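PDB 1WEK: hypothetical protein TT1465 from Thermus thermophilus, which is of unknown function but has the Rossmann-like alpha/beta fold of the SLOG clan, a parallel beta-sheet with helices packed around it. Local coordinates for residues Phe70-Gly75 and Ala83-Ala88; Leu61-Ala66 and Tyr89-Val94; Tyr55-Arg60 and Val136-Gly141; Ser33-Pro38 and Val94-Asn99. One frame throughout, in Å; residues are numbered along the deposited sequence.

Contact 1: residues Phe70-Gly75 and Ala83-Ala88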
loop_
_atom_site.group_PDB
_atom_site.type_symbol
_atom_site.label_atom_id
_atom_site.label_comp_id
_atom_site.label_asym_id
_atom_site.label_seq_id
_atom_site.Cartn_x
_atom_site.Cartn_y
_atom_site.Cartn_z
ATOM N N PHE A 70 -25.755 -10.930 23.520
ATOM C CA PHE A 70 -24.381 -10.556 23.153
ATOM C C PHE A 70 -23.684 -11.677 22.386
ATOM O O PHE A 70 -24.074 -12.850 22.463
ATOM C CB PHE A 70 -23.515 -10.260 24.387
ATOM C CG PHE A 70 -24.009 -9.132 25.228
ATOM C CD1 PHE A 70 -24.886 -9.367 26.278
ATOM C CD2 PHE A 70 -23.619 -7.831 24.953
ATOM C CE1 PHE A 70 -25.371 -8.328 27.042
ATOM C CE2 PHE A 70 -24.100 -6.770 25.710
ATOM C CZ PHE A 70 -24.978 -7.015 26.757
ATOM N N GLY A 71 -22.657 -11.299 21.635
ATOM C CA GLY A 71 -21.853 -12.274 20.929
ATOM C C GLY A 71 -20.578 -12.342 21.765
ATOM O O GLY A 71 -20.174 -11.337 22.356
ATOM N N VAL A 72 -19.955 -13.510 21.869
ATOM C CA VAL A 72 -18.726 -13.601 22.639
ATOM C C VAL A 72 -17.543 -13.732 21.697
ATOM O O VAL A 72 -17.643 -14.364 20.636
ATOM C CB VAL A 72 -18.724 -14.802 23.619
ATOM C CG1 VAL A 72 -19.846 -14.648 24.619
ATOM C CG2 VAL A 72 -18.854 -16.113 22.861
ATOM N N VAL A 73 -16.440 -13.101 22.080
ATOM C CA VAL A 73 -15.202 -13.140 21.317
ATOM C C VAL A 73 -14.122 -13.660 22.262
ATOM O O VAL A 73 -13.894 -13.075 23.328
ATOM C CB VAL A 73 -14.807 -11.741 20.821
ATOM C CG1 VAL A 73 -13.555 -11.827 19.975
ATOM C CG2 VAL A 73 -15.943 -11.133 20.018
ATOM N N THR A 74 -13.493 -14.775 21.894
ATOM C CA THR A 74 -12.442 -15.380 22.705
ATOM C C THR A 74 -11.241 -15.651 21.801
ATOM O O THR A 74 -11.282 -15.370 20.599
ATOM C CB THR A 74 -12.864 -16.741 23.293
ATOM O OG1 THR A 74 -12.869 -17.726 22.248
ATOM C CG2 THR A 74 -14.218 -16.667 23.922
ATOM N N GLY A 75 -10.177 -16.206 22.377
ATOM C CA GLY A 75 -9.001 -16.524 21.584
ATOM C C GLY A 75 -9.150 -17.836 20.814
ATOM O O GLY A 75 -8.187 -18.330 20.212
ATOM N N ALA A 83 -15.032 -23.419 26.760
ATOM C CA ALA A 83 -16.286 -23.408 27.501
ATOM C C ALA A 83 -17.104 -22.158 27.184
ATOM O O ALA A 83 -18.322 -22.242 26.996
ATOM C CB ALA A 83 -16.021 -23.491 28.997
ATOM N N VAL A 84 -16.445 -20.998 27.137
ATOM C CA VAL A 84 -17.160 -19.759 26.842
ATOM C C VAL A 84 -17.752 -19.763 25.432
ATOM O O VAL A 84 -18.879 -19.328 25.248
ATOM C CB VAL A 84 -16.258 -18.517 26.975
ATOM C CG1 VAL A 84 -17.039 -17.270 26.526
ATOM C CG2 VAL A 84 -15.774 -18.365 28.416
ATOM N N ASN A 85 -16.990 -20.227 24.442
ATOM C CA ASN A 85 -17.487 -20.301 23.061
ATOM C C ASN A 85 -18.628 -21.321 22.985
ATOM O O ASN A 85 -19.626 -21.119 22.280
ATOM C CB ASN A 85 -16.390 -20.754 22.099
ATOM C CG ASN A 85 -15.376 -19.670 21.793
ATOM O OD1 ASN A 85 -14.187 -19.843 22.035
ATOM N ND2 ASN A 85 -15.838 -18.559 21.234
ATOM N N ARG A 86 -18.459 -22.430 23.704
ATOM C CA ARG A 86 -19.451 -23.494 23.724
ATOM C C ARG A 86 -20.775 -23.034 24.315
ATOM O O ARG A 86 -21.838 -23.295 23.755
ATOM C CB ARG A 86 -18.933 -24.684 24.523
ATOM C CG ARG A 86 -19.777 -25.943 24.358
ATOM C CD ARG A 86 -19.172 -27.101 25.143
ATOM N NE ARG A 86 -19.832 -28.368 24.861
ATOM C CZ ARG A 86 -19.468 -29.527 25.401
ATOM N NH1 ARG A 86 -18.449 -29.570 26.250
ATOM N NH2 ARG A 86 -20.124 -30.641 25.094
ATOM N N GLY A 87 -20.707 -22.358 25.452
ATOM C CA GLY A 87 -21.922 -21.885 26.078
ATOM C C GLY A 87 -22.702 -21.004 25.130
ATOM O O GLY A 87 -23.926 -21.109 25.034
ATOM N N ALA A 88 -21.983 -20.138 24.424
ATOM C CA ALA A 88 -22.587 -19.219 23.477
ATOM C C ALA A 88 -23.114 -19.983 22.274
ATOM O O ALA A 88 -24.281 -19.853 21.898
ATOM C CB ALA A 88 -21.568 -18.202 23.025
#

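Contact 2: residues Leu61-Ala66 and Tyr89-Val94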
loop_
_atom_site.group_PDB
_atom_site.type_symbol
_atom_site.label_atom_id
_atom_site.label_comp_id
_atom_site.label_asym_id
_atom_site.label_seq_id
_atom_site.Cartn_x
_atom_site.Cartn_y
_atom_site.Cartn_z
ATOM N N LEU A 61 -21.294 -18.329 31.710
ATOM C CA LEU A 61 -21.129 -16.954 31.227
ATOM C C LEU A 61 -21.425 -16.920 29.734
ATOM O O LEU A 61 -22.170 -16.073 29.259
ATOM C CB LEU A 61 -19.687 -16.484 31.423
ATOM C CG LEU A 61 -19.321 -15.046 31.788
ATOM C CD1 LEU A 61 -18.020 -14.704 31.094
ATOM C CD2 LEU A 61 -20.402 -14.071 31.409
ATOM N N GLY A 62 -20.803 -17.840 28.998
ATOM C CA GLY A 62 -21.005 -17.899 27.562
ATOM C C GLY A 62 -22.473 -18.048 27.218
ATOM O O GLY A 62 -22.988 -17.340 26.359
ATOM N N ARG A 63 -23.147 -18.976 27.889
ATOM C CA ARG A 63 -24.567 -19.195 27.667
ATOM C C ARG A 63 -25.422 -17.967 28.059
ATOM O O ARG A 63 -26.370 -17.602 27.350
ATOM C CB ARG A 63 -25.024 -20.417 28.465
ATOM C CG ARG A 63 -26.523 -20.580 28.526
ATOM C CD ARG A 63 -26.940 -21.079 29.896
ATOM N NE ARG A 63 -26.896 -22.530 29.997
ATOM C CZ ARG A 63 -26.598 -23.196 31.107
ATOM N NH1 ARG A 63 -26.292 -22.546 32.227
ATOM N NH2 ARG A 63 -26.644 -24.521 31.105
ATOM N N ALA A 64 -25.099 -17.338 29.187
ATOM C CA ALA A 64 -25.866 -16.174 29.637
ATOM C C ALA A 64 -25.762 -14.997 28.665
ATOM O O ALA A 64 -26.773 -14.382 28.307
ATOM C CB ALA A 64 -25.410 -15.754 30.995
ATOM N N LEU A 65 -24.550 -14.689 28.223
ATOM C CA LEU A 65 -24.366 -13.572 27.298
ATOM C C LEU A 65 -25.152 -13.751 25.993
ATOM O O LEU A 65 -25.769 -12.814 25.501
ATOM C CB LEU A 65 -22.891 -13.390 27.009
ATOM C CG LEU A 65 -22.076 -12.928 28.216
ATOM C CD1 LEU A 65 -20.600 -13.240 27.984
ATOM C CD2 LEU A 65 -22.308 -11.435 28.436
ATOM N N ALA A 66 -25.122 -14.953 25.435
ATOM C CA ALA A 66 -25.863 -15.250 24.210
ATOM C C ALA A 66 -27.351 -15.029 24.463
ATOM O O ALA A 66 -28.053 -14.404 23.660
ATOM C CB ALA A 66 -25.627 -16.687 23.800
ATOM N N TYR A 89 -22.233 -20.774 21.676
ATOM C CA TYR A 89 -22.578 -21.572 20.517
ATOM C C TYR A 89 -23.854 -22.365 20.756
ATOM O O TYR A 89 -24.829 -22.238 20.014
ATOM C CB TYR A 89 -21.457 -22.551 20.197
ATOM C CG TYR A 89 -21.567 -23.174 18.830
ATOM C CD1 TYR A 89 -21.283 -22.426 17.689
ATOM C CD2 TYR A 89 -21.885 -24.521 18.676
ATOM C CE1 TYR A 89 -21.294 -22.996 16.432
ATOM C CE2 TYR A 89 -21.902 -25.106 17.412
ATOM C CZ TYR A 89 -21.600 -24.335 16.295
ATOM O OH TYR A 89 -21.566 -24.901 15.038
ATOM N N GLU A 90 -23.848 -23.172 21.809
ATOM C CA GLU A 90 -25.002 -24.001 22.108
ATOM C C GLU A 90 -26.277 -23.257 22.464
ATOM O O GLU A 90 -27.348 -23.855 22.444
ATOM C CB GLU A 90 -24.648 -25.012 23.185
ATOM C CG GLU A 90 -23.722 -26.114 22.667
ATOM C CD GLU A 90 -23.224 -27.024 23.776
ATOM O OE1 GLU A 90 -23.572 -26.776 24.951
ATOM O OE2 GLU A 90 -22.477 -27.982 23.474
ATOM N N ALA A 91 -26.182 -21.967 22.780
ATOM C CA ALA A 91 -27.387 -21.196 23.087
ATOM C C ALA A 91 -27.782 -20.420 21.840
ATOM O O ALA A 91 -28.642 -19.539 21.885
ATOM C CB ALA A 91 -27.165 -20.243 24.253
ATOM N N GLY A 92 -27.136 -20.760 20.728
ATOM C CA GLY A 92 -27.430 -20.126 19.456
ATOM C C GLY A 92 -26.923 -18.714 19.272
ATOM O O GLY A 92 -27.446 -17.971 18.442
ATOM N N GLY A 93 -25.909 -18.323 20.031
ATOM C CA GLY A 93 -25.399 -16.973 19.871
ATOM C C GLY A 93 -24.164 -16.905 18.992
ATOM O O GLY A 93 -23.592 -17.933 18.614
ATOM N N VAL A 94 -23.769 -15.688 18.639
ATOM C CA VAL A 94 -22.575 -15.475 17.839
ATOM C C VAL A 94 -21.349 -15.818 18.704
ATOM O O VAL A 94 -21.169 -15.249 19.788
ATOM C CB VAL A 94 -22.458 -14.003 17.415
ATOM C CG1 VAL A 94 -21.074 -13.736 16.817
ATOM C CG2 VAL A 94 -23.565 -13.662 16.420
#

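Contact 3: residues Tyr55-Arg60 and Val136-Gly141. With PO4 (phosphate ion), chain G.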
loop_
_atom_site.group_PDB
_atom_site.type_symbol
_atom_site.label_atom_id
_atom_site.label_comp_id
_atom_site.label_asym_id
_atom_site.label_seq_id
_atom_site.Cartn_x
_atom_site.Cartn_y
_atom_site.Cartn_z
ATOM N N TYR A 55 -14.012 -23.671 34.086
ATOM C CA TYR A 55 -14.633 -24.107 32.848
ATOM C C TYR A 55 -16.149 -24.028 32.950
ATOM O O TYR A 55 -16.814 -23.473 32.079
ATOM C CB TYR A 55 -14.224 -25.543 32.544
ATOM C CG TYR A 55 -14.718 -26.040 31.205
ATOM C CD1 TYR A 55 -13.878 -26.043 30.094
ATOM C CD2 TYR A 55 -16.025 -26.509 31.047
ATOM C CE1 TYR A 55 -14.317 -26.504 28.858
ATOM C CE2 TYR A 55 -16.478 -26.972 29.814
ATOM C CZ TYR A 55 -15.615 -26.966 28.725
ATOM O OH TYR A 55 -16.047 -27.412 27.502
ATOM N N GLU A 56 -16.697 -24.583 34.023
ATOM C CA GLU A 56 -18.137 -24.569 34.203
ATOM C C GLU A 56 -18.630 -23.127 34.245
ATOM O O GLU A 56 -19.597 -22.771 33.566
ATOM C CB GLU A 56 -18.530 -25.314 35.488
ATOM C CG GLU A 56 -18.085 -26.781 35.501
ATOM C CD GLU A 56 -18.316 -27.484 34.159
ATOM O OE1 GLU A 56 -19.479 -27.533 33.686
ATOM O OE2 GLU A 56 -17.329 -27.991 33.576
ATOM N N ALA A 57 -17.952 -22.298 35.028
ATOM C CA ALA A 57 -18.328 -20.894 35.142
ATOM C C ALA A 57 -18.285 -20.255 33.758
ATOM O O ALA A 57 -19.168 -19.476 33.392
ATOM C CB ALA A 57 -17.376 -20.175 36.085
ATOM N N GLY A 58 -17.254 -20.599 32.994
ATOM C CA GLY A 58 -17.103 -20.055 31.657
ATOM C C GLY A 58 -18.263 -20.493 30.778
ATOM O O GLY A 58 -18.786 -19.697 29.975
ATOM N N TYR A 59 -18.679 -21.753 30.929
ATOM C CA TYR A 59 -19.789 -22.231 30.128
ATOM C C TYR A 59 -21.038 -21.411 30.452
ATOM O O TYR A 59 -21.718 -20.964 29.543
ATOM C CB TYR A 59 -20.056 -23.724 30.350
ATOM C CG TYR A 59 -21.180 -24.222 29.474
ATOM C CD1 TYR A 59 -22.513 -24.049 29.852
ATOM C CD2 TYR A 59 -20.920 -24.775 28.221
ATOM C CE1 TYR A 59 -23.552 -24.402 29.006
ATOM C CE2 TYR A 59 -21.957 -25.132 27.363
ATOM C CZ TYR A 59 -23.271 -24.935 27.762
ATOM O OH TYR A 59 -24.299 -25.208 26.893
ATOM N N ARG A 60 -21.308 -21.191 31.738
ATOM C CA ARG A 60 -22.476 -20.415 32.166
ATOM C C ARG A 60 -22.455 -18.982 31.638
ATOM O O ARG A 60 -23.482 -18.471 31.186
ATOM C CB ARG A 60 -22.589 -20.393 33.705
ATOM C CG ARG A 60 -22.806 -21.754 34.385
ATOM C CD ARG A 60 -23.565 -21.582 35.705
ATOM N NE ARG A 60 -22.802 -20.834 36.699
ATOM C CZ ARG A 60 -23.320 -20.006 37.604
ATOM N NH1 ARG A 60 -24.628 -19.791 37.661
ATOM N NH2 ARG A 60 -22.518 -19.396 38.470
ATOM N N VAL A 136 -14.405 -9.639 30.226
ATOM C CA VAL A 136 -14.560 -10.528 31.372
ATOM C C VAL A 136 -13.311 -11.416 31.504
ATOM O O VAL A 136 -12.941 -12.148 30.584
ATOM C CB VAL A 136 -15.801 -11.439 31.226
ATOM C CG1 VAL A 136 -16.087 -12.143 32.558
ATOM C CG2 VAL A 136 -17.027 -10.606 30.791
ATOM N N PHE A 137 -12.663 -11.357 32.655
ATOM C CA PHE A 137 -11.477 -12.182 32.875
ATOM C C PHE A 137 -11.731 -13.316 33.874
ATOM O O PHE A 137 -11.985 -13.075 35.054
ATOM C CB PHE A 137 -10.314 -11.290 33.316
ATOM C CG PHE A 137 -9.916 -10.281 32.264
ATOM C CD1 PHE A 137 -10.596 -9.076 32.145
ATOM C CD2 PHE A 137 -8.946 -10.591 31.323
ATOM C CE1 PHE A 137 -10.326 -8.192 31.093
ATOM C CE2 PHE A 137 -8.664 -9.710 30.257
ATOM C CZ PHE A 137 -9.364 -8.507 30.145
ATOM N N LEU A 138 -11.687 -14.556 33.383
ATOM C CA LEU A 138 -11.892 -15.719 34.247
ATOM C C LEU A 138 -10.520 -16.248 34.665
ATOM O O LEU A 138 -9.504 -15.848 34.094
ATOM C CB LEU A 138 -12.680 -16.804 33.489
ATOM C CG LEU A 138 -14.156 -16.492 33.213
ATOM C CD1 LEU A 138 -14.539 -16.878 31.780
ATOM C CD2 LEU A 138 -15.015 -17.235 34.216
ATOM N N PRO A 139 -10.456 -17.102 35.706
ATOM C CA PRO A 139 -9.124 -17.602 36.072
ATOM C C PRO A 139 -8.382 -18.040 34.811
ATOM O O PRO A 139 -8.964 -18.691 33.920
ATOM C CB PRO A 139 -9.443 -18.772 36.992
ATOM C CG PRO A 139 -10.632 -18.244 37.765
ATOM C CD PRO A 139 -11.469 -17.530 36.691
ATOM N N GLY A 140 -7.114 -17.650 34.737
ATOM C CA GLY A 140 -6.258 -17.971 33.608
ATOM C C GLY A 140 -4.798 -17.842 34.043
ATOM O O GLY A 140 -4.508 -17.740 35.247
ATOM N N GLY A 141 -3.888 -17.851 33.073
ATOM C CA GLY A 141 -2.465 -17.755 33.361
ATOM C C GLY A 141 -1.815 -16.555 32.701
ATOM O O GLY A 141 -2.360 -15.460 32.755
HETATM P P PO4 G . -3.572 -18.503 29.445
HETATM O O1 PO4 G . -4.205 -17.625 30.467
HETATM O O2 PO4 G . -4.018 -19.907 29.644
HETATM O O3 PO4 G . -2.094 -18.425 29.581
HETATM O O4 PO4 G . -3.972 -18.050 28.087
#

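Contact 4: residues Ser33-Pro38 and Val94-Asn99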
loop_
_atom_site.group_PDB
_atom_site.type_symbol
_atom_site.label_atom_id
_atom_site.label_comp_id
_atom_site.label_asym_id
_atom_site.label_seq_id
_atom_site.Cartn_x
_atom_site.Cartn_y
_atom_site.Cartn_z
ATOM N N SER A 33 -16.554 -6.119 11.860
ATOM C CA SER A 33 -17.419 -4.976 11.542
ATOM C C SER A 33 -18.809 -5.388 11.074
ATOM O O SER A 33 -19.779 -4.668 11.297
ATOM C CB SER A 33 -16.799 -4.103 10.450
ATOM O OG SER A 33 -15.789 -3.277 10.983
ATOM N N GLU A 34 -18.900 -6.538 10.414
ATOM C CA GLU A 34 -20.177 -7.025 9.907
ATOM C C GLU A 34 -21.094 -7.609 10.969
ATOM O O GLU A 34 -22.311 -7.613 10.796
ATOM C CB GLU A 34 -19.953 -8.073 8.822
ATOM C CG GLU A 34 -19.205 -7.571 7.610
ATOM C CD GLU A 34 -18.921 -8.682 6.621
ATOM O OE1 GLU A 34 -18.206 -8.429 5.626
ATOM O OE2 GLU A 34 -19.415 -9.810 6.843
ATOM N N LEU A 35 -20.530 -8.112 12.061
ATOM C CA LEU A 35 -21.369 -8.686 13.110
ATOM C C LEU A 35 -22.416 -7.661 13.531
ATOM O O LEU A 35 -22.158 -6.457 13.513
ATOM C CB LEU A 35 -20.513 -9.120 14.299
ATOM C CG LEU A 35 -19.452 -10.147 13.887
ATOM C CD1 LEU A 35 -18.717 -10.666 15.115
ATOM C CD2 LEU A 35 -20.116 -11.294 13.141
ATOM N N GLN A 36 -23.594 -8.140 13.912
ATOM C CA GLN A 36 -24.681 -7.254 14.295
ATOM C C GLN A 36 -25.179 -7.387 15.719
ATOM O O GLN A 36 -26.346 -7.128 16.013
ATOM C CB GLN A 36 -25.831 -7.422 13.306
ATOM C CG GLN A 36 -25.438 -6.945 11.913
ATOM C CD GLN A 36 -26.545 -7.094 10.894
ATOM O OE1 GLN A 36 -27.643 -6.549 11.055
ATOM N NE2 GLN A 36 -26.260 -7.835 9.829
ATOM N N VAL A 37 -24.284 -7.789 16.609
ATOM C CA VAL A 37 -24.615 -7.910 18.011
ATOM C C VAL A 37 -23.464 -7.283 18.778
ATOM O O VAL A 37 -22.325 -7.249 18.298
ATOM C CB VAL A 37 -24.760 -9.380 18.432
ATOM C CG1 VAL A 37 -25.967 -9.995 17.728
ATOM C CG2 VAL A 37 -23.492 -10.151 18.079
ATOM N N PRO A 38 -23.750 -6.738 19.968
ATOM C CA PRO A 38 -22.703 -6.121 20.779
ATOM C C PRO A 38 -21.738 -7.259 21.108
ATOM O O PRO A 38 -22.176 -8.377 21.411
ATOM C CB PRO A 38 -23.470 -5.629 21.999
ATOM C CG PRO A 38 -24.830 -5.377 21.456
ATOM C CD PRO A 38 -25.063 -6.579 20.608
ATOM N N VAL A 94 -23.769 -15.688 18.639
ATOM C CA VAL A 94 -22.575 -15.475 17.839
ATOM C C VAL A 94 -21.349 -15.818 18.704
ATOM O O VAL A 94 -21.169 -15.249 19.788
ATOM C CB VAL A 94 -22.458 -14.003 17.415
ATOM C CG1 VAL A 94 -21.074 -13.736 16.817
ATOM C CG2 VAL A 94 -23.565 -13.662 16.420
ATOM N N SER A 95 -20.517 -16.747 18.234
ATOM C CA SER A 95 -19.318 -17.114 18.975
ATOM C C SER A 95 -18.087 -16.882 18.103
ATOM O O SER A 95 -17.915 -17.556 17.090
ATOM C CB SER A 95 -19.376 -18.585 19.405
ATOM O OG SER A 95 -18.262 -18.913 20.218
ATOM N N VAL A 96 -17.230 -15.942 18.503
ATOM C CA VAL A 96 -16.025 -15.628 17.740
ATOM C C VAL A 96 -14.721 -16.087 18.399
ATOM O O VAL A 96 -14.537 -16.008 19.624
ATOM C CB VAL A 96 -15.921 -14.100 17.461
ATOM C CG1 VAL A 96 -14.672 -13.802 16.634
ATOM C CG2 VAL A 96 -17.179 -13.608 16.720
ATOM N N GLY A 97 -13.812 -16.576 17.570
ATOM C CA GLY A 97 -12.531 -17.023 18.073
ATOM C C GLY A 97 -11.438 -16.296 17.318
ATOM O O GLY A 97 -11.456 -16.255 16.088
ATOM N N LEU A 98 -10.510 -15.693 18.051
ATOM C CA LEU A 98 -9.393 -14.984 17.431
ATOM C C LEU A 98 -8.193 -15.893 17.691
ATOM O O LEU A 98 -7.332 -15.599 18.519
ATOM C CB LEU A 98 -9.202 -13.615 18.094
ATOM C CG LEU A 98 -10.384 -12.630 18.096
ATOM C CD1 LEU A 98 -10.001 -11.364 18.855
ATOM C CD2 LEU A 98 -10.767 -12.285 16.667
ATOM N N ASN A 99 -8.158 -17.006 16.968
ATOM C CA ASN A 99 -7.124 -18.021 17.120
ATOM C C ASN A 99 -5.722 -17.537 16.815
ATOM O O ASN A 99 -5.475 -16.870 15.808
ATOM C CB ASN A 99 -7.481 -19.238 16.258
ATOM C CG ASN A 99 -8.935 -19.661 16.434
ATOM O OD1 ASN A 99 -9.822 -19.144 15.758
ATOM N ND2 ASN A 99 -9.186 -20.573 17.367
#

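Contact 1: residues Phe70-Gly75 and Ala83-Ala88
Val72 and Thr74 of strand 71-74 pack against Val84, Asn85 and Ala88 of helix 79-90, the first strand and the helix of a beta-alpha-beta unit that is completed by strand 95-100. In the classic manner of such a crossover, residues 83-88 run back almost antiparallel to strand 71-74 (159°), the two segment axes approaching to 8.6 Å. The alternation of the strand turns Val72 and Thr74 toward the helix, and all five touching residues are buried. The polar centre is a short bond in which Thr74 OG1 donates to Asn85 OD1 over 2.5 Å. A chi1 of 74° sets this hydroxyl facing Asn85, flanked by its own backbone N and carbonyl carbon, and leaves CG2 for Val84. It comes at 114° to the C=O bond, tilted somewhat off the amide plane. The rest of the contact is hydrocarbon. Val72 CG2 presses on Ala88 CB at 3.4 Å, tighter than usual for two methyls, while Thr74 CG2 lies 3.9 Å from Val84 CG1. Asn85 is gripped on both ends of its amide: OD1 also accepts from Asn109 ND2, and ND2 donates to Ser95 OG and Val96 O. The hydroxyl of Thr74 in turn accepts from Gly76 N. These bonds settle which end of the amide is oxygen, fix its rotation and tie the helix to both strands.

Contact 2: residues Leu61-Ala66 and Tyr89-Val94
The backbones come closest where the end of helix 53-68 meets the turn after helix 79-90, with Ala66 CA 4.7 Å from Gly93 CA and Arg63 CA 5.7 Å from Ala91 CA. The methyls of Ala66 and Ala91 share the contact about equally: Ala66 CB points at the turn and rests 3.9 Å from Ala91 CB, and it lies equally near the CA of Gly93. Since Gly93 has no side chain, the methyl can settle directly onto its backbone. Ala91 CB also looks across at the preceding turn of helix 53-68, 4.1 Å from Arg63 O, and the aliphatic part of Arg63 passes it more loosely, CG to CB 4.3 Å. The turn is a Schellman motif that ends helix 79-90. Gly92 takes a positive phi of 74° as its C-prime residue, Gly92 N bonds to Tyr89 O over 2.8 Å, and Gly93 N reaches back to Ala88 O. The reversal swings the chain toward strand 95-100. Beside this small apolar patch at the surface, Glu90 pairs with Arg86 through a salt bridge and accepts a hydrogen bond from Tyr59 OH, while Leu65 and Ala64 of helix 53-68 lean on Val207 of helix 203-211.

Contact 3: residues Tyr55-Arg60 and Val136-Gly141
Gly141 N donates to O1 of the phosphate ion over 2.6 Å, with an N-H...O angle of 158°. Three residues earlier, Leu138 rests against helix 53-68. The loop that carries both follows strand 132-137, and Pro139-Gly140-Gly141 opens the PGGxGTxxE signature known from this family. Gly141 is the N-cap of helix 142-156, and the ion, probably picked up from the crystallisation liquor, is also held by Gly143 N, Thr144 OG1 and Ala46 N. Gly140 passes close by, its carbonyl carbon 3.6 Å from O1. The contact with helix 53-68 is purely apolar and small. Leu138 carries its CG beside its own backbone N (chi1 -70°), and its isopropyl end forks over two successive residues. CD1 faces the bare backbone of Gly58 directly, 4.1 Å from its CA, and CD2 meets the methyl of Ala57, 4.2 Å from CB. Val80 and Val84 of helix 79-90 and Leu168 of strand 165-168 pack on Leu138 as well, so that its side chain joins two helices and a strand. Backbone N-H groups and a hydroxyl at the start of helix 142-156, with Ala46 N from the loop after strand 39-43, hold the anion, and the helix dipole would probably favour its negative charge.

Contact 4: residues Ser33-Pro38 and Val94-Asn99
Leu35 and Val37, on the connection from helix 17-34 to strand 39-43, meet Val94, just before strand 95-100, and Val96 within it, wholly through van der Waals contacts between methyl groups. The closest joins Leu35 CD1 to Val96 CG2 at 3.7 Å, the two side chains reaching for each other tip to tip. The same leucine methyl passes Val94 CG1 more loosely, at 4.2 Å. Val37 and Val94 are set obliquely, with CG2 to CG2 3.9 Å. Val94 serves both partners: its chi1 of 169° puts CG1 anti to the backbone N, facing Leu35, and CG2 beside that N, facing Val37. Among the polar bonds around the contact are backbone ones. Val94 and Val96 are bonded to Val72, Val96 also to Thr74, and Pro38 to Gly71, so strand 71-74 joins the two segments as an intermediary. At the far end, Ser33 OG makes a weak hydrogen bond to His12 O of a second subunit. Within the fold, strand 71-74 lies between strands 39-43 and 95-100, and the connection carrying Leu35 and Val37 passes near its beginning. His114 of the outer strand 114-118 touches Leu35, Val94 and Val96, and Val73 packs against Val96.

Contacts 1 and 2 lie side by side on helix 79-90, their centres about 6 Å apart. Contact 2 lies at the C-terminal end of that helix, and Phe70 N probably hydrogen-bonds to Leu65 O (2.7 Å) where helix 53-68 gives way to strand 71-74. Helix 53-68 also serves contact 3, about 14 Å from contact 2, centre to centre, and Leu61 CD1 bridges them, 3.5 Å from Val136 CG1. Contact 4 shares Val94 with contact 2 and adjoins contact 1 in the sheet, with Thr74 O 2.7 Å from Leu98 N. Contact 3, which alone holds the phosphate, lies about 19 Å from contact 4, centre to centre, and the two do not touch although both reach the same sheet.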